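Nidogen (Mus musculus, PDB 1NPE) is a basement-membrane glycoprotein, also called entactin, whose YWTD beta-propeller domain probably binds the laminin gamma chain and so helps link the laminin network to other matrix components. Local coordinates at residues 80-85 with 96-101. Residues are numbered along the deposited sequence; the frame is centred on the assembly and turned at random.
Sequences SPEGIA and TDSQLD. With CD (cadmium ion), chain C.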
# COMPACT_ATOMS: atom_id res chain seq x y z
N SER A 80 5.06 6.67 -0.32
CA SER A 80 4.11 5.71 -0.88
C SER A 80 2.74 5.81 -0.18
O SER A 80 2.43 5.01 0.71
CB SER A 80 4.67 4.29 -0.76
OG SER A 80 3.85 3.36 -1.45
N PRO A 81 1.92 6.79 -0.57
CA PRO A 81 0.59 6.98 0.03
C PRO A 81 -0.34 5.85 -0.42
O PRO A 81 -0.58 5.67 -1.61
CB PRO A 81 0.16 8.35 -0.50
CG PRO A 81 0.81 8.41 -1.85
CD PRO A 81 2.19 7.79 -1.62
N GLU A 82 -0.85 5.08 0.54
CA GLU A 82 -1.68 3.93 0.20
C GLU A 82 -3.06 3.86 0.83
O GLU A 82 -3.79 2.90 0.60
CB GLU A 82 -0.92 2.66 0.51
CG GLU A 82 0.32 2.47 -0.34
CD GLU A 82 1.14 1.31 0.10
OE1 GLU A 82 0.56 0.30 0.56
OE2 GLU A 82 2.37 1.39 -0.00
N GLY A 83 -3.39 4.85 1.65
CA GLY A 83 -4.68 4.89 2.30
C GLY A 83 -4.97 6.34 2.60
O GLY A 83 -4.06 7.10 2.92
N ILE A 84 -6.23 6.74 2.47
CA ILE A 84 -6.62 8.11 2.74
C ILE A 84 -8.02 8.12 3.35
O ILE A 84 -8.90 7.38 2.92
CB ILE A 84 -6.54 8.98 1.45
CG1 ILE A 84 -6.94 10.43 1.74
CG2 ILE A 84 -7.39 8.39 0.32
CD1 ILE A 84 -6.59 11.39 0.62
N ALA A 85 -8.18 8.92 4.41
CA ALA A 85 -9.45 9.06 5.13
C ALA A 85 -9.76 10.54 5.31
O ALA A 85 -8.85 11.38 5.32
CB ALA A 85 -9.38 8.37 6.47
N THR A 96 -1.80 7.35 4.94
CA THR A 96 -0.69 6.52 5.35
C THR A 96 0.38 6.58 4.27
O THR A 96 0.07 6.72 3.09
CB THR A 96 -1.13 5.05 5.53
OG1 THR A 96 -1.71 4.57 4.30
CG2 THR A 96 -2.14 4.93 6.65
N ASP A 97 1.63 6.48 4.69
CA ASP A 97 2.76 6.49 3.78
C ASP A 97 3.68 5.40 4.30
O ASP A 97 4.29 5.54 5.36
CB ASP A 97 3.46 7.85 3.82
CG ASP A 97 4.57 7.98 2.80
OD1 ASP A 97 5.31 6.99 2.57
OD2 ASP A 97 4.71 9.07 2.22
N SER A 98 3.77 4.30 3.55
CA SER A 98 4.58 3.16 3.94
C SER A 98 6.05 3.23 3.55
O SER A 98 6.81 2.29 3.79
CB SER A 98 3.96 1.88 3.37
OG SER A 98 3.93 1.94 1.96
N GLN A 99 6.45 4.34 2.93
CA GLN A 99 7.84 4.56 2.52
C GLN A 99 8.47 5.50 3.55
O GLN A 99 9.47 5.14 4.18
CB GLN A 99 7.91 5.16 1.12
CG GLN A 99 9.31 5.25 0.54
CD GLN A 99 9.30 5.77 -0.89
OE1 GLN A 99 8.72 5.15 -1.79
NE2 GLN A 99 9.93 6.92 -1.11
N LEU A 100 7.89 6.68 3.72
CA LEU A 100 8.36 7.67 4.69
C LEU A 100 7.96 7.29 6.12
O LEU A 100 8.33 7.95 7.08
CB LEU A 100 7.82 9.06 4.36
CG LEU A 100 8.33 9.65 3.05
CD1 LEU A 100 7.79 11.06 2.90
CD2 LEU A 100 9.86 9.66 3.06
N ASP A 101 7.16 6.22 6.22
CA ASP A 101 6.69 5.68 7.49
C ASP A 101 5.95 6.66 8.38
O ASP A 101 6.35 6.94 9.51
CB ASP A 101 7.85 5.02 8.25
CG ASP A 101 8.40 3.80 7.50
OD1 ASP A 101 7.69 3.26 6.62
OD2 ASP A 101 9.54 3.40 7.78
CD CD C . 8.12 1.47 5.62
O HOH W 1 10.08 2.36 4.03
O HOH W 2 9.77 0.50 7.19
O HOH W 3 7.79 -0.63 4.07
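Asp97 OD1 is gripped by three backbone N-H groups, one of them from across the contact: Ser80 N lies 2.9 Å from Asp97 OD1 in a nearly straight bond (173°), coming in from above the carboxylate plane. Gln99 N meets the same oxygen nearly head-on along its C-O bond, closing an Asx turn, and Leu100 N binds it from out of plane; Asp97 OD2 takes Gly79 N. CG of Asp97 stands anti to its backbone N (chi1 -174°), and the carboxylate beyond it ties the turn after the strand to Ser80. Residues 81-85 and 96-97 lie on the first two strands of a four-stranded antiparallel blade of the YWTD beta-propeller, where Pro81 and Asp97 form a non-hydrogen-bonded pair. Around that pair Ser98 N donates to Ser80 O and Glu82 N to Thr96 O, while Pro81 CA makes a C-H...O contact of 3.1 Å with Thr96 O. Glu82 OE2 receives Ser98 OG at 2.6 Å from above its carboxylate plane, and Ser80 OG on its anti lone pair. Ser80 OG also bonds a basic side chain of the partner protein, and Glu82 OE1 forms a salt bridge with Arg125 NE. Ser98 O (2.4 Å), Asp101 OD1 (2.1 Å), Val122 O and three waters bind a cadmium ion.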